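Local coordinates for protein methyl-coenzyme M reductase subunit gamma (Methanosarcina barkeri, PDB 1E6Y) that forms part of the nickel enzyme complex that releases methane from methyl-coenzyme M with coenzyme B as reductant, the last step of methanogenesis, at residues P54-A57 with E58-E61; A125-R128 with D129-C133. One frame throughout, in Å; residues are numbered along the deposited sequence.

Interaction 1: P54-A57 with E58-E61; sequences PPLA and EMGE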
loop_
_atom_site.group_PDB
_atom_site.type_symbol
_atom_site.label_atom_id
_atom_site.label_comp_id
_atom_site.label_asym_id
_atom_site.label_seq_id
_atom_site.Cartn_x
_atom_site.Cartn_y
_atom_site.Cartn_z
ATOM N N PRO C 54 -31.799 -10.887 26.722
ATOM C CA PRO C 54 -32.652 -11.105 27.897
ATOM C C PRO C 54 -32.670 -9.896 28.832
ATOM O O PRO C 54 -31.759 -9.064 28.801
ATOM C CB PRO C 54 -32.031 -12.330 28.575
ATOM C CG PRO C 54 -31.299 -13.033 27.483
ATOM C CD PRO C 54 -30.757 -11.928 26.616
ATOM N N PRO C 55 -33.717 -9.769 29.662
ATOM C CA PRO C 55 -33.762 -8.709 30.673
ATOM C C PRO C 55 -32.528 -8.728 31.575
ATOM O O PRO C 55 -31.971 -9.792 31.856
ATOM C CB PRO C 55 -35.040 -9.014 31.454
ATOM C CG PRO C 55 -35.889 -9.766 30.479
ATOM C CD PRO C 55 -34.919 -10.622 29.723
ATOM N N LEU C 56 -32.070 -7.541 31.963
ATOM C CA LEU C 56 -30.897 -7.406 32.822
ATOM C C LEU C 56 -31.056 -8.214 34.107
ATOM O O LEU C 56 -30.108 -8.845 34.570
ATOM C CB LEU C 56 -30.657 -5.935 33.169
ATOM C CG LEU C 56 -30.341 -4.987 32.012
ATOM C CD1 LEU C 56 -30.186 -3.577 32.547
ATOM C CD2 LEU C 56 -29.068 -5.428 31.307
ATOM N N ALA C 57 -32.278 -8.238 34.636
ATOM C CA ALA C 57 -32.581 -8.947 35.875
ATOM C C ALA C 57 -32.485 -10.460 35.704
ATOM O O ALA C 57 -32.242 -11.185 36.669
ATOM C CB ALA C 57 -33.969 -8.565 36.369
ATOM N N GLU C 58 -32.655 -10.934 34.473
ATOM C CA GLU C 58 -32.575 -12.364 34.196
ATOM C C GLU C 58 -31.142 -12.862 34.039
ATOM O O GLU C 58 -30.759 -13.864 34.643
ATOM C CB GLU C 58 -33.375 -12.728 32.943
ATOM C CG GLU C 58 -33.307 -14.217 32.598
ATOM C CD GLU C 58 -34.218 -14.621 31.455
ATOM O OE1 GLU C 58 -34.945 -13.759 30.919
ATOM O OE2 GLU C 58 -34.222 -15.820 31.108
ATOM N N MET C 59 -30.363 -12.193 33.194
ATOM C CA MET C 59 -29.011 -12.654 32.899
ATOM C C MET C 59 -27.968 -12.134 33.881
ATOM O O MET C 59 -26.885 -12.706 33.996
ATOM C CB MET C 59 -28.619 -12.288 31.466
ATOM C CG MET C 59 -28.713 -10.817 31.142
ATOM S SD MET C 59 -28.220 -10.457 29.441
ATOM C CE MET C 59 -28.257 -8.674 29.502
ATOM N N GLY C 60 -28.319 -11.094 34.631
ATOM C CA GLY C 60 -27.377 -10.504 35.566
ATOM C C GLY C 60 -26.367 -9.596 34.892
ATOM O O GLY C 60 -26.293 -9.544 33.665
ATOM N N GLU C 61 -25.601 -8.864 35.696
ATOM C CA GLU C 61 -24.624 -7.906 35.182
ATOM C C GLU C 61 -23.316 -8.018 35.954
ATOM O O GLU C 61 -23.321 -8.354 37.139
ATOM C CB GLU C 61 -25.159 -6.479 35.314
ATOM C CG GLU C 61 -26.402 -6.195 34.496
ATOM C CD GLU C 61 -26.723 -4.718 34.432
ATOM O OE1 GLU C 61 -27.203 -4.160 35.442
ATOM O OE2 GLU C 61 -26.473 -4.111 33.373
#

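Interaction 2: A125-R128 with D129-C133; sequences ARER and DMEQC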
loop_
_atom_site.group_PDB
_atom_site.type_symbol
_atom_site.label_atom_id
_atom_site.label_comp_id
_atom_site.label_asym_id
_atom_site.label_seq_id
_atom_site.Cartn_x
_atom_site.Cartn_y
_atom_site.Cartn_z
ATOM N N ALA C 125 -32.722 4.603 20.400
ATOM C CA ALA C 125 -32.752 4.252 21.816
ATOM C C ALA C 125 -33.493 2.932 21.968
ATOM O O ALA C 125 -34.142 2.473 21.025
ATOM C CB ALA C 125 -33.451 5.353 22.618
ATOM N N ARG C 126 -33.365 2.305 23.138
ATOM C CA ARG C 126 -34.157 1.126 23.457
ATOM C C ARG C 126 -35.614 1.428 23.106
ATOM O O ARG C 126 -36.079 2.524 23.436
ATOM C CB ARG C 126 -33.987 0.801 24.941
ATOM C CG ARG C 126 -32.519 0.519 25.287
ATOM C CD ARG C 126 -32.151 -0.903 24.844
ATOM N NE ARG C 126 -30.861 -1.262 25.455
ATOM C CZ ARG C 126 -30.439 -2.517 25.571
ATOM N NH1 ARG C 126 -31.160 -3.532 25.121
ATOM N NH2 ARG C 126 -29.258 -2.719 26.161
ATOM N N GLU C 127 -36.301 0.514 22.428
ATOM C CA GLU C 127 -37.562 0.858 21.783
ATOM C C GLU C 127 -38.564 1.598 22.670
ATOM O O GLU C 127 -39.101 2.624 22.255
ATOM C CB GLU C 127 -38.233 -0.375 21.182
ATOM C CG GLU C 127 -39.446 -0.007 20.340
ATOM C CD GLU C 127 -40.118 -1.193 19.688
ATOM O OE1 GLU C 127 -41.089 -0.965 18.938
ATOM O OE2 GLU C 127 -39.689 -2.344 19.917
ATOM N N ARG C 128 -38.791 1.117 23.892
ATOM C CA ARG C 128 -39.773 1.778 24.763
ATOM C C ARG C 128 -39.267 3.148 25.192
ATOM O O ARG C 128 -40.075 4.074 25.336
ATOM C CB ARG C 128 -40.183 0.943 25.965
ATOM C CG ARG C 128 -39.225 0.941 27.154
ATOM C CD ARG C 128 -39.669 -0.136 28.142
ATOM N NE ARG C 128 -39.618 -1.447 27.504
ATOM C CZ ARG C 128 -40.250 -2.522 27.922
ATOM N NH1 ARG C 128 -41.033 -2.519 28.997
ATOM N NH2 ARG C 128 -40.108 -3.662 27.249
ATOM N N ASP C 129 -37.956 3.300 25.396
ATOM C CA ASP C 129 -37.380 4.609 25.726
ATOM C C ASP C 129 -37.541 5.569 24.552
ATOM O O ASP C 129 -37.844 6.746 24.736
ATOM C CB ASP C 129 -35.885 4.502 26.051
ATOM C CG ASP C 129 -35.578 3.492 27.141
ATOM O OD1 ASP C 129 -34.443 2.982 27.132
ATOM O OD2 ASP C 129 -36.430 3.232 28.021
ATOM N N MET C 130 -37.266 5.067 23.352
ATOM C CA MET C 130 -37.404 5.844 22.128
ATOM C C MET C 130 -38.837 6.359 21.956
ATOM O O MET C 130 -39.042 7.524 21.612
ATOM C CB MET C 130 -36.987 4.987 20.925
ATOM C CG MET C 130 -37.119 5.670 19.571
ATOM S SD MET C 130 -38.801 5.578 18.920
ATOM C CE MET C 130 -38.963 3.806 18.669
ATOM N N GLU C 131 -39.819 5.522 22.293
ATOM C CA GLU C 131 -41.228 5.893 22.153
ATOM C C GLU C 131 -41.630 7.045 23.073
ATOM O O GLU C 131 -42.466 7.876 22.707
ATOM C CB GLU C 131 -42.135 4.686 22.408
ATOM C CG GLU C 131 -42.127 3.665 21.283
ATOM C CD GLU C 131 -43.375 2.795 21.256
ATOM O OE1 GLU C 131 -43.968 2.556 22.329
ATOM O OE2 GLU C 131 -43.760 2.340 20.159
ATOM N N GLN C 132 -41.007 7.115 24.248
ATOM C CA GLN C 132 -41.233 8.230 25.166
ATOM C C GLN C 132 -40.763 9.540 24.544
ATOM O O GLN C 132 -41.454 10.557 24.612
ATOM C CB GLN C 132 -40.478 8.007 26.475
ATOM C CG GLN C 132 -41.167 7.082 27.457
ATOM C CD GLN C 132 -40.623 7.237 28.865
ATOM O OE1 GLN C 132 -39.567 7.843 29.076
ATOM N NE2 GLN C 132 -41.358 6.717 29.844
ATOM N N CYS C 133 -39.562 9.512 23.976
ATOM C CA CYS C 133 -38.988 10.675 23.309
ATOM C C CYS C 133 -39.795 11.036 22.064
ATOM O O CYS C 133 -40.105 12.211 21.830
ATOM C CB CYS C 133 -37.534 10.390 22.922
ATOM S SG CYS C 133 -36.730 11.754 22.075
HETATM O O HOH W 1 -32.382 3.762 25.570
HETATM O O HOH W 2 -41.846 1.676 18.249
#

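Interaction 1: P54-A57 with E58-E61
E58 folds back on the two prolines that lead into the short helix 56-59. Its N gives a hydrogen bond of 2.9 Å to P55 O, reaching that oxygen from 63° above the carbonyl plane. With CG anti to the backbone N and the chain extended, the side chain carries its carboxylate out beside the pyrrolidine rings, where OE1 comes within 3.4 Å of P55 CD. M59 follows, and its N reaches the same P55 O at 3.2 Å, nearly along the C=O axis; two N-H groups therefore grip one carbonyl at the N-cap. Because chi1 (56°) sets M59 CG between the backbone N and the carbonyl carbon, the thioether runs across P54 at about a right angle, and its CE ends 3.8 Å from L56 CD2. G60 N binds L56 O at 2.9 Å and ends the helix; at its backbone angles, with phi positive (79°), a CB would collide with the preceding carbonyl O. The E61 side chain crosses that of L56 at a slant, E61 OE2 lying 3.6 Å from L56 CD2, while its salt bridge goes to R319 of the beta subunit. Cutting L56 back to an alanine would probably cost M59 CE one apolar neighbour and open a gap beside the E61 carboxylate. Backbone bonds thus hold this surface turn, and its side chains add apolar contacts and one charge directed at another subunit.

Interaction 2: A125-R128 with D129-C133
D129 and R126 lie side by side at the start of helix 127-139, pointing the same way. A chi1 of -54° keeps D129 CG beside its own backbone N and brings OD1 within 3.1 Å of R126 CB. A water ties the two together: it donates to D129 OD1 (2.7 Å) and accepts from R126 N (3.0 Å). T73 OG1 and G75 N bind the carboxylate as well, one at each oxygen, which fixes its rotation. R126 shows no salt bridge to D129; bent at chi2 (-78°), it carries its guanidinium away to D80 O and to G318 O of the beta subunit. At R128 a chi1 of 80° puts CG between the backbone N and the carbonyl carbon, 3.2 Å from D129 N; a bend at chi3 directs its NE to a salt bridge with D80. M130 is folded twice, at chi2 and chi3, and its CE curls back to lie 4.2 Å from E127 CG. Its CB meets A125 CB at 3.9 Å. E127 and E131, both extended, bring E127 OE1 and E131 OE2 to 4.4 Å, like charges that probably coexist because one water donates to both and R43 NH1 forms a salt bridge with each. E127 also pairs with R81, and E131 bonds Y49 OH. Under all this runs the straight helical bond from M130 N to R126 O, 2.8 Å. The whole is a strand-to-helix junction: strand 121-126 of the antiparallel sheet passes directly into the helix, with R126 as N-cap and the N3 aspartate reaching the N-cap amide through a water in place of the direct bond, which recalls one half of a capping box.

In the fold
The centres of interactions 1 and 2 lie 19 Å apart and their nearest atoms about 6 Å apart. Interaction 1 sits at the surface, 31 Å from the centre of the chain; interaction 2 is buried, 13 Å from it. H53 stands between them, touching M59 and hydrogen-bonded to R126, and helix 74-78 meets both, through the backbone of L56 and the side chains of R126, R128 and D129. Both meet R319 of the beta subunit, E61 by a salt bridge, R126 by a weak hydrogen bond to its backbone O. Neither belongs to the factor 430 pocket, but R120, which lines it and binds coenzyme M, immediately precedes the strand that runs into interaction 2.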